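Local coordinates for xylanase and alpha-amylase inhibitor protein (Scadoxus multiflorus, PDB 3MU7), which inhibits xylanase and alpha-amylase, and has a TIM-barrel fold of the glycosyl hydrolase family 18 type, at residues A6-Q11 with D122-H127; D14-E19 with W254-D259; A176-F181 with G250-D255. All coordinates share one frame; numbering follows the deposited sequence.

Contact 1: residues A6-Q11 with D122-H127; sequences AVYWGQ and DFHIEH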
loop_
_atom_site.group_PDB
_atom_site.type_symbol
_atom_site.label_atom_id
_atom_site.label_comp_id
_atom_site.label_asym_id
_atom_site.label_seq_id
_atom_site.Cartn_x
_atom_site.Cartn_y
_atom_site.Cartn_z
ATOM N N ALA A 6 -2.764 -6.619 4.584
ATOM C CA ALA A 6 -2.801 -5.852 3.346
ATOM C C ALA A 6 -1.828 -6.502 2.368
ATOM O O ALA A 6 -0.753 -6.948 2.761
ATOM C CB ALA A 6 -2.405 -4.416 3.600
ATOM N N VAL A 7 -2.183 -6.556 1.094
ATOM C CA VAL A 7 -1.286 -7.144 0.110
ATOM C C VAL A 7 -1.247 -6.291 -1.150
ATOM O O VAL A 7 -2.280 -5.770 -1.585
ATOM C CB VAL A 7 -1.682 -8.625 -0.200
ATOM C CG1 VAL A 7 -2.999 -8.717 -0.959
ATOM C CG2 VAL A 7 -0.566 -9.352 -0.947
ATOM N N TYR A 8 -0.061 -6.144 -1.727
ATOM C CA TYR A 8 0.063 -5.513 -3.032
ATOM C C TYR A 8 -0.279 -6.500 -4.135
ATOM O O TYR A 8 0.122 -7.668 -4.091
ATOM C CB TYR A 8 1.465 -4.960 -3.236
ATOM C CG TYR A 8 1.676 -3.612 -2.586
ATOM C CD1 TYR A 8 2.165 -3.510 -1.283
ATOM C CD2 TYR A 8 1.373 -2.437 -3.270
ATOM C CE1 TYR A 8 2.363 -2.268 -0.686
ATOM C CE2 TYR A 8 1.573 -1.187 -2.683
ATOM C CZ TYR A 8 2.061 -1.117 -1.388
ATOM O OH TYR A 8 2.279 0.098 -0.780
ATOM N N TRP A 9 -1.005 -6.000 -5.126
ATOM C CA TRP A 9 -1.408 -6.768 -6.298
ATOM C C TRP A 9 -1.042 -5.951 -7.534
ATOM O O TRP A 9 -1.005 -4.717 -7.476
ATOM C CB TRP A 9 -2.919 -7.046 -6.257
ATOM C CG TRP A 9 -3.380 -7.922 -7.379
ATOM C CD1 TRP A 9 -3.477 -9.279 -7.360
ATOM C CD2 TRP A 9 -3.767 -7.505 -8.696
ATOM N NE1 TRP A 9 -3.913 -9.739 -8.583
ATOM C CE2 TRP A 9 -4.089 -8.673 -9.420
ATOM C CE3 TRP A 9 -3.891 -6.262 -9.328
ATOM C CZ2 TRP A 9 -4.509 -8.637 -10.754
ATOM C CZ3 TRP A 9 -4.306 -6.227 -10.658
ATOM C CH2 TRP A 9 -4.616 -7.410 -11.349
ATOM N N GLY A 10 -0.749 -6.628 -8.644
ATOM C CA GLY A 10 -0.523 -5.947 -9.914
ATOM C C GLY A 10 0.891 -6.046 -10.443
ATOM O O GLY A 10 1.206 -5.444 -11.468
ATOM N N GLN A 11 1.730 -6.815 -9.746
ATOM C CA GLN A 11 3.171 -6.882 -9.999
ATOM C C GLN A 11 3.618 -7.903 -11.042
ATOM O O GLN A 11 4.795 -7.939 -11.380
ATOM C CB GLN A 11 3.928 -7.115 -8.681
ATOM C CG GLN A 11 3.893 -5.922 -7.722
ATOM C CD GLN A 11 2.500 -5.639 -7.159
ATOM O OE1 GLN A 11 1.877 -6.509 -6.545
ATOM N NE2 GLN A 11 2.021 -4.416 -7.345
ATOM N N ASP A 122 -2.990 4.833 -1.888
ATOM C CA ASP A 122 -1.786 4.464 -1.158
ATOM C C ASP A 122 -0.585 5.228 -1.713
ATOM O O ASP A 122 -0.319 5.190 -2.915
ATOM C CB ASP A 122 -1.573 2.957 -1.300
ATOM C CG ASP A 122 -0.288 2.476 -0.675
ATOM O OD1 ASP A 122 -0.147 2.591 0.560
ATOM O OD2 ASP A 122 0.568 1.954 -1.419
ATOM N N PHE A 123 0.133 5.925 -0.836
ATOM C CA PHE A 123 1.321 6.704 -1.218
ATOM C C PHE A 123 2.552 5.806 -1.090
ATOM O O PHE A 123 3.112 5.651 0.006
ATOM C CB PHE A 123 1.510 7.905 -0.282
ATOM C CG PHE A 123 0.618 9.094 -0.561
ATOM C CD1 PHE A 123 1.163 10.375 -0.556
ATOM C CD2 PHE A 123 -0.752 8.953 -0.788
ATOM C CE1 PHE A 123 0.361 11.504 -0.765
ATOM C CE2 PHE A 123 -1.557 10.078 -1.006
ATOM C CZ PHE A 123 -0.995 11.354 -0.995
ATOM N N HIS A 124 2.985 5.213 -2.194
ATOM C CA HIS A 124 4.197 4.374 -2.206
ATOM C C HIS A 124 5.320 5.177 -2.877
ATOM O O HIS A 124 5.880 4.789 -3.907
ATOM C CB HIS A 124 3.913 3.051 -2.932
ATOM C CG HIS A 124 4.953 1.985 -2.729
ATOM N ND1 HIS A 124 4.673 0.805 -2.074
ATOM C CD2 HIS A 124 6.251 1.903 -3.112
ATOM C CE1 HIS A 124 5.755 0.045 -2.058
ATOM N NE2 HIS A 124 6.725 0.686 -2.682
ATOM N N ILE A 125 5.643 6.313 -2.269
ATOM C CA ILE A 125 6.605 7.258 -2.828
ATOM C C ILE A 125 8.001 6.866 -2.383
ATOM O O ILE A 125 8.340 6.978 -1.201
ATOM C CB ILE A 125 6.269 8.712 -2.419
ATOM C CG1 ILE A 125 4.811 9.065 -2.767
ATOM C CG2 ILE A 125 7.269 9.691 -3.030
ATOM C CD1 ILE A 125 4.389 8.777 -4.217
ATOM N N GLU A 126 8.802 6.415 -3.343
ATOM C CA GLU A 126 10.098 5.817 -3.061
ATOM C C GLU A 126 11.271 6.713 -3.454
ATOM O O GLU A 126 12.420 6.389 -3.160
ATOM C CB GLU A 126 10.190 4.445 -3.745
ATOM C CG GLU A 126 11.321 3.547 -3.240
ATOM C CD GLU A 126 11.127 3.048 -1.786
ATOM O OE1 GLU A 126 10.067 2.404 -1.495
ATOM O OE2 GLU A 126 12.014 3.271 -0.986
ATOM N N HIS A 127 11.006 7.832 -4.114
ATOM C CA HIS A 127 12.026 8.801 -4.496
ATOM C C HIS A 127 11.372 10.151 -4.661
ATOM O O HIS A 127 10.207 10.258 -4.876
ATOM C CB HIS A 127 12.738 8.374 -5.796
ATOM C CG HIS A 127 11.853 8.408 -6.998
ATOM N ND1 HIS A 127 11.399 7.285 -7.622
ATOM C CD2 HIS A 127 11.337 9.448 -7.676
ATOM C CE1 HIS A 127 10.670 7.629 -8.659
ATOM N NE2 HIS A 127 10.572 8.933 -8.684
#
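Tyr8, on the first strand of the family 18 TIM barrel, reaches across the barrel interior to Asp122 and His124 at strand 120-125, where a variant of the family's DxxDxDxE signature lies. Asp122 fills the second aspartate position, His124 replaces the third, and Glu126 occupies the place of the glutamate that acts as acid in the chitinases. The contact is gathered at one atom, the phenol oxygen. Tyr8 OH donates to Asp122 OD2 at 2.6 Å, on the syn side of the carboxylate though 23° out of its plane. The same oxygen accepts from His124 ND1 at 2.8 Å in a nearly straight bond (174°) lying in the imidazole plane. Two residues apart on the strand, both partners point inward, and CG anti to the backbone N in each aims them at the same hydroxyl. The imidazole also turns an edge toward the tyrosine face, the offset rings standing nearly perpendicular with centroids 5.2 Å apart. Asp122 has further partners: Ser73 at OD2, Thr153 and Trp178 at OD1. Strand 69-76 adds Ser73 against Tyr8 and His124, Phe34 meets the His124 ring edge-to-face, and helix 133-144 packs behind on Phe123.

Contact 2: residues D14-E19 with W254-D259; sequences DERSLE and WDSYWD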
loop_
_atom_site.group_PDB
_atom_site.type_symbol
_atom_site.label_atom_id
_atom_site.label_comp_id
_atom_site.label_asym_id
_atom_site.label_seq_id
_atom_site.Cartn_x
_atom_site.Cartn_y
_atom_site.Cartn_z
ATOM N N ASP A 14 1.333 -12.626 -15.001
ATOM C CA ASP A 14 0.864 -13.995 -14.812
ATOM C C ASP A 14 0.393 -14.298 -13.401
ATOM O O ASP A 14 0.168 -15.458 -13.069
ATOM C CB ASP A 14 1.940 -14.984 -15.239
ATOM C CG ASP A 14 2.343 -14.784 -16.671
ATOM O OD1 ASP A 14 1.466 -14.853 -17.549
ATOM O OD2 ASP A 14 3.529 -14.507 -16.913
ATOM N N GLU A 15 0.217 -13.273 -12.574
ATOM C CA GLU A 15 -0.199 -13.495 -11.195
ATOM C C GLU A 15 -1.660 -13.931 -11.090
ATOM O O GLU A 15 -2.478 -13.681 -11.981
ATOM C CB GLU A 15 0.033 -12.243 -10.347
ATOM C CG GLU A 15 -0.967 -11.130 -10.599
ATOM C CD GLU A 15 -0.544 -9.837 -9.936
ATOM O OE1 GLU A 15 -0.459 -9.816 -8.687
ATOM O OE2 GLU A 15 -0.309 -8.845 -10.659
ATOM N N ARG A 16 -1.972 -14.566 -9.968
ATOM C CA ARG A 16 -3.341 -14.859 -9.564
ATOM C C ARG A 16 -4.194 -13.595 -9.734
ATOM O O ARG A 16 -3.786 -12.500 -9.315
ATOM C CB ARG A 16 -3.325 -15.302 -8.098
ATOM C CG ARG A 16 -4.697 -15.542 -7.476
ATOM C CD ARG A 16 -4.603 -15.903 -5.995
ATOM N NE ARG A 16 -3.962 -14.834 -5.226
ATOM C CZ ARG A 16 -3.501 -14.968 -3.987
ATOM N NH1 ARG A 16 -3.610 -16.127 -3.341
ATOM N NH2 ARG A 16 -2.916 -13.938 -3.396
ATOM N N SER A 17 -5.372 -13.739 -10.339
ATOM C CA SER A 17 -6.221 -12.599 -10.651
ATOM C C SER A 17 -6.606 -11.806 -9.401
ATOM O O SER A 17 -6.560 -12.317 -8.279
ATOM C CB SER A 17 -7.490 -13.055 -11.365
ATOM O OG SER A 17 -8.342 -13.709 -10.451
ATOM N N LEU A 18 -7.021 -10.565 -9.610
ATOM C CA LEU A 18 -7.462 -9.734 -8.503
ATOM C C LEU A 18 -8.645 -10.382 -7.784
ATOM O O LEU A 18 -8.657 -10.478 -6.555
ATOM C CB LEU A 18 -7.819 -8.336 -8.997
ATOM C CG LEU A 18 -8.396 -7.382 -7.946
ATOM C CD1 LEU A 18 -7.467 -7.240 -6.757
ATOM C CD2 LEU A 18 -8.662 -6.035 -8.561
ATOM N N GLU A 19 -9.636 -10.848 -8.542
ATOM C CA GLU A 19 -10.799 -11.479 -7.916
ATOM C C GLU A 19 -10.421 -12.748 -7.137
ATOM O O GLU A 19 -10.923 -12.958 -6.034
ATOM C CB GLU A 19 -11.935 -11.720 -8.920
ATOM C CG GLU A 19 -11.568 -12.622 -10.085
ATOM C CD GLU A 19 -12.519 -12.519 -11.267
ATOM O OE1 GLU A 19 -13.486 -11.726 -11.219
ATOM O OE2 GLU A 19 -12.272 -13.224 -12.270
ATOM N N TRP A 254 4.451 -8.032 0.588
ATOM C CA TRP A 254 4.980 -7.771 -0.744
ATOM C C TRP A 254 5.344 -9.147 -1.311
ATOM O O TRP A 254 6.337 -9.712 -0.937
ATOM C CB TRP A 254 6.247 -6.893 -0.644
ATOM C CG TRP A 254 6.764 -6.604 -2.059
ATOM C CD1 TRP A 254 7.744 -7.241 -2.726
ATOM C CD2 TRP A 254 6.248 -5.617 -2.939
ATOM N NE1 TRP A 254 7.875 -6.692 -3.993
ATOM C CE2 TRP A 254 6.954 -5.697 -4.145
ATOM C CE3 TRP A 254 5.274 -4.643 -2.804
ATOM C CZ2 TRP A 254 6.680 -4.843 -5.228
ATOM C CZ3 TRP A 254 4.989 -3.841 -3.855
ATOM C CH2 TRP A 254 5.715 -3.923 -5.052
ATOM N N ASP A 255 4.506 -9.745 -2.149
ATOM C CA ASP A 255 3.299 -9.207 -2.759
ATOM C C ASP A 255 2.442 -10.445 -3.189
ATOM O O ASP A 255 2.843 -11.542 -3.026
ATOM C CB ASP A 255 3.594 -8.358 -4.014
ATOM C CG ASP A 255 4.450 -9.099 -5.044
ATOM O OD1 ASP A 255 4.479 -10.289 -5.100
ATOM O OD2 ASP A 255 5.142 -8.396 -5.744
ATOM N N SER A 256 1.262 -10.195 -3.700
ATOM C CA SER A 256 0.295 -11.268 -4.005
ATOM C C SER A 256 0.888 -12.370 -4.902
ATOM O O SER A 256 0.724 -13.538 -4.645
ATOM C CB SER A 256 -0.957 -10.675 -4.628
ATOM O OG SER A 256 -1.939 -11.668 -4.918
ATOM N N TYR A 257 1.633 -11.932 -5.910
ATOM C CA TYR A 257 2.291 -12.866 -6.814
ATOM C C TYR A 257 3.112 -13.885 -6.026
ATOM O O TYR A 257 2.962 -15.092 -6.217
ATOM C CB TYR A 257 3.166 -12.078 -7.780
ATOM C CG TYR A 257 3.992 -12.873 -8.747
ATOM C CD1 TYR A 257 3.400 -13.737 -9.664
ATOM C CD2 TYR A 257 5.370 -12.704 -8.790
ATOM C CE1 TYR A 257 4.174 -14.436 -10.582
ATOM C CE2 TYR A 257 6.149 -13.396 -9.701
ATOM C CZ TYR A 257 5.547 -14.257 -10.592
ATOM O OH TYR A 257 6.334 -14.943 -11.490
ATOM N N TRP A 258 3.961 -13.397 -5.130
ATOM C CA TRP A 258 4.810 -14.281 -4.340
ATOM C C TRP A 258 4.085 -15.022 -3.228
ATOM O O TRP A 258 4.423 -16.167 -2.923
ATOM C CB TRP A 258 6.032 -13.531 -3.812
ATOM C CG TRP A 258 7.018 -13.268 -4.904
ATOM C CD1 TRP A 258 7.290 -12.072 -5.496
ATOM C CD2 TRP A 258 7.842 -14.238 -5.557
ATOM N NE1 TRP A 258 8.245 -12.232 -6.475
ATOM C CE2 TRP A 258 8.596 -13.553 -6.534
ATOM C CE3 TRP A 258 8.012 -15.622 -5.415
ATOM C CZ2 TRP A 258 9.516 -14.203 -7.364
ATOM C CZ3 TRP A 258 8.924 -16.270 -6.243
ATOM C CH2 TRP A 258 9.663 -15.558 -7.206
ATOM N N ASP A 259 3.084 -14.386 -2.625
ATOM C CA ASP A 259 2.269 -15.023 -1.588
ATOM C C ASP A 259 1.503 -16.224 -2.150
ATOM O O ASP A 259 1.287 -17.217 -1.454
ATOM C CB ASP A 259 1.308 -13.998 -0.986
ATOM C CG ASP A 259 0.738 -14.430 0.350
ATOM O OD1 ASP A 259 1.375 -15.217 1.076
ATOM O OD2 ASP A 259 -0.354 -13.948 0.682
HETATM O O HOH W 1 -1.599 -12.038 -7.490
HETATM O O HOH W 2 1.581 -9.265 -6.946
HETATM O O HOH W 3 0.283 -15.270 -8.386
HETATM O O HOH W 4 -1.792 -16.590 -1.183
#
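Ser256 and Tyr257, at the start of helix 256-262, meet Glu15 and Arg16 of the loop that follows the first barrel strand. Ahead of them Asp255, preceded by a cis peptide bond, is the N-cap; its OD1 accepts from Trp258 N at 3.2 Å almost along the C-O axis. Ser256 follows with its OG turned to Arg16: NH2 donates to OG at 2.9 Å, at the edge of the guanidinium and tilted 15° from its plane. Arg16 leaves with CG anti to its backbone N and bends at chi3 (60°), which turns the guanidinium toward this hydroxyl. The serine OG in turn donates to a water that also bonds Glu15 OE1 and Arg16 O. This is where strand 248-254 passes into helix 256-262, and Ser256 N bonds to Tyr8 O of the first strand, beside the seam where the first and eighth strands of the TIM barrel pair. At Tyr257 the meeting is apolar, CD1 lying 3.7 Å from Glu15 CB in an oblique approach. Its backbone N donates to a second water, held by Glu15 OE1 at 2.7 Å, while Glu15 OE2 accepts from His51 NE2 and Ser12 N. Asp259, one turn after the N-cap, comes last. Its OD2 stays 4.8 Å from Arg16 NH2, but the hydroxyl of Tyr27 hydrogen-bonds to both. Another water joins Arg16 NH1 to Asp259 O, weakly at the carbonyl.

Contact 3: residues A176-F181 with G250-D255; sequences AIWVQF and GIMLWD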
loop_
_atom_site.group_PDB
_atom_site.type_symbol
_atom_site.label_atom_id
_atom_site.label_comp_id
_atom_site.label_asym_id
_atom_site.label_seq_id
_atom_site.Cartn_x
_atom_site.Cartn_y
_atom_site.Cartn_z
ATOM N N ALA A 176 -3.719 4.698 7.690
ATOM C CA ALA A 176 -2.858 3.570 7.998
ATOM C C ALA A 176 -1.559 3.735 7.257
ATOM O O ALA A 176 -1.499 4.368 6.201
ATOM C CB ALA A 176 -3.513 2.256 7.605
ATOM N N ILE A 177 -0.508 3.175 7.827
ATOM C CA ILE A 177 0.750 3.062 7.114
ATOM C C ILE A 177 1.233 1.628 7.215
ATOM O O ILE A 177 0.980 0.949 8.211
ATOM C CB ILE A 177 1.813 4.051 7.626
ATOM C CG1 ILE A 177 2.371 3.622 8.978
ATOM C CG2 ILE A 177 1.277 5.490 7.612
ATOM C CD1 ILE A 177 3.507 4.477 9.446
ATOM N N TRP A 178 1.878 1.149 6.160
ATOM C CA TRP A 178 2.576 -0.140 6.193
ATOM C C TRP A 178 4.035 0.161 5.951
ATOM O O TRP A 178 4.426 0.656 4.884
ATOM C CB TRP A 178 2.043 -1.155 5.167
ATOM C CG TRP A 178 1.068 -0.583 4.194
ATOM C CD1 TRP A 178 1.359 0.121 3.059
ATOM C CD2 TRP A 178 -0.361 -0.647 4.277
ATOM N NE1 TRP A 178 0.191 0.506 2.435
ATOM C CE2 TRP A 178 -0.876 0.045 3.160
ATOM C CE3 TRP A 178 -1.259 -1.223 5.187
ATOM C CZ2 TRP A 178 -2.251 0.173 2.927
ATOM C CZ3 TRP A 178 -2.624 -1.084 4.960
ATOM C CH2 TRP A 178 -3.105 -0.395 3.838
ATOM N N VAL A 179 4.841 -0.110 6.967
ATOM C CA VAL A 179 6.266 0.160 6.903
ATOM C C VAL A 179 6.962 -1.006 6.208
ATOM O O VAL A 179 6.724 -2.170 6.553
ATOM C CB VAL A 179 6.839 0.361 8.323
ATOM C CG1 VAL A 179 8.320 0.656 8.271
ATOM C CG2 VAL A 179 6.097 1.483 9.056
ATOM N N GLN A 180 7.828 -0.698 5.247
ATOM C CA GLN A 180 8.558 -1.732 4.526
ATOM C C GLN A 180 9.744 -2.217 5.344
ATOM O O GLN A 180 10.824 -1.621 5.298
ATOM C CB GLN A 180 9.045 -1.210 3.182
ATOM C CG GLN A 180 7.960 -0.706 2.258
ATOM C CD GLN A 180 8.557 -0.164 0.986
ATOM O OE1 GLN A 180 9.244 -0.886 0.257
ATOM N NE2 GLN A 180 8.321 1.107 0.708
ATOM N N PHE A 181 9.539 -3.286 6.106
ATOM C CA PHE A 181 10.641 -3.890 6.854
ATOM C C PHE A 181 11.394 -4.878 5.967
ATOM O O PHE A 181 11.496 -6.067 6.264
ATOM C CB PHE A 181 10.132 -4.524 8.151
ATOM C CG PHE A 181 9.584 -3.527 9.137
ATOM C CD1 PHE A 181 10.432 -2.658 9.811
ATOM C CD2 PHE A 181 8.223 -3.463 9.395
ATOM C CE1 PHE A 181 9.925 -1.738 10.725
ATOM C CE2 PHE A 181 7.717 -2.554 10.313
ATOM C CZ PHE A 181 8.568 -1.691 10.978
ATOM N N GLY A 250 -1.731 -4.854 11.828
ATOM C CA GLY A 250 -1.594 -6.147 11.169
ATOM C C GLY A 250 -0.309 -6.166 10.364
ATOM O O GLY A 250 0.664 -5.479 10.711
ATOM N N ILE A 251 -0.291 -6.962 9.298
ATOM C CA ILE A 251 0.867 -7.005 8.409
ATOM C C ILE A 251 0.491 -6.646 6.979
ATOM O O ILE A 251 -0.666 -6.751 6.576
ATOM C CB ILE A 251 1.616 -8.365 8.434
ATOM C CG1 ILE A 251 0.732 -9.494 7.898
ATOM C CG2 ILE A 251 2.169 -8.660 9.836
ATOM C CD1 ILE A 251 1.461 -10.815 7.680
ATOM N N MET A 252 1.495 -6.199 6.240
ATOM C CA MET A 252 1.390 -6.008 4.804
ATOM C C MET A 252 2.360 -6.986 4.149
ATOM O O MET A 252 3.436 -7.251 4.696
ATOM C CB MET A 252 1.697 -4.554 4.440
ATOM C CG MET A 252 1.754 -4.251 2.940
ATOM S SD MET A 252 3.355 -4.585 2.161
ATOM C CE MET A 252 4.262 -3.109 2.612
ATOM N N LEU A 253 1.974 -7.533 2.995
ATOM C CA LEU A 253 2.825 -8.463 2.269
ATOM C C LEU A 253 3.171 -7.966 0.880
ATOM O O LEU A 253 2.291 -7.573 0.090
ATOM C CB LEU A 253 2.179 -9.852 2.185
ATOM C CG LEU A 253 2.074 -10.604 3.509
ATOM C CD1 LEU A 253 1.256 -11.871 3.323
ATOM C CD2 LEU A 253 3.444 -10.936 4.079
ATOM N N TRP A 254 4.451 -8.032 0.588
ATOM C CA TRP A 254 4.980 -7.771 -0.744
ATOM C C TRP A 254 5.344 -9.147 -1.311
ATOM O O TRP A 254 6.337 -9.712 -0.937
ATOM C CB TRP A 254 6.247 -6.893 -0.644
ATOM C CG TRP A 254 6.764 -6.604 -2.059
ATOM C CD1 TRP A 254 7.744 -7.241 -2.726
ATOM C CD2 TRP A 254 6.248 -5.617 -2.939
ATOM N NE1 TRP A 254 7.875 -6.692 -3.993
ATOM C CE2 TRP A 254 6.954 -5.697 -4.145
ATOM C CE3 TRP A 254 5.274 -4.643 -2.804
ATOM C CZ2 TRP A 254 6.680 -4.843 -5.228
ATOM C CZ3 TRP A 254 4.989 -3.841 -3.855
ATOM C CH2 TRP A 254 5.715 -3.923 -5.052
ATOM N N ASP A 255 4.506 -9.745 -2.149
ATOM C CA ASP A 255 3.299 -9.207 -2.759
ATOM C C ASP A 255 2.442 -10.445 -3.189
ATOM O O ASP A 255 2.843 -11.542 -3.026
ATOM C CB ASP A 255 3.594 -8.358 -4.014
ATOM C CG ASP A 255 4.450 -9.099 -5.044
ATOM O OD1 ASP A 255 4.479 -10.289 -5.100
ATOM O OD2 ASP A 255 5.142 -8.396 -5.744
#
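Trp178 and Met252 cross at about a right angle, and they touch at the roots of their side chains. The closest approach is between Trp178 CB and Met252 CB, 3.5 Å apart. From there the two diverge: the indole leads away from strand 248-254, while the methionine folds over the base of the tryptophan. Met252 CG lies 3.8 Å from Trp178 CB and 3.9 Å from Trp178 CG, meeting the ring system obliquely. Bends at chi2 (-85°) and chi3 (-81°) then curl the thioether back, so that the terminal methyl CE returns to within 3.9 Å of Trp178 CB. The same methyl looks toward Gln180, two residues along the strand, where CE stands 4.4 Å from the aliphatic CG. The amide end of Gln180 is engaged with other partners, NE2 donating to Ala155 O and to Glu126 OE1.

The tryptophan has an unusual first torsion, CG almost eclipsing the backbone N (chi1 9°), a strained setting that carries the indole into the barrel interior. There NE1 hydrogen-bonds to Asp122 OD1 of strand 120-125, and this bond, with the packing around the ring, may hold the indole in place. By contrast, the carbonyl oxygen of Trp178 is buried here with no hydrogen-bond partner in the model.

The two segments are parallel strands of the TIM barrel that are not paired directly, since strand 213-218 comes between them in the sheet order. Phe214 of that intervening strand and Tyr29 each meet the Trp178 ring edge-to-face. Ala6 and Tyr8 of strand 5-9 also pack on the indole, Tyr8 touches Met252 as well, and helix 195-207 covers the outward-facing Ile177 and Val179.

Overall arrangement
All three contacts belong to one TIM barrel. Contacts 1 and 3 lie in its interior, their centres about 9 Å apart, and meet in the sheet where strands 5-9 and 248-254 pair, Ala6 O bonding to Leu253 N. Contact 2 lies further out, its centre about 13 Å from that of contact 1 and 15 Å from that of contact 3. Along the chain 14-19 falls between the two segments of contact 1, so contacts 1 and 2 cross; contact 1 closes before contact 3 opens, and contacts 2 and 3 share Trp254 and Asp255. Contacts 1 and 3 link non-adjacent strands through the core, and contact 2 joins the segments following the first and eighth strands.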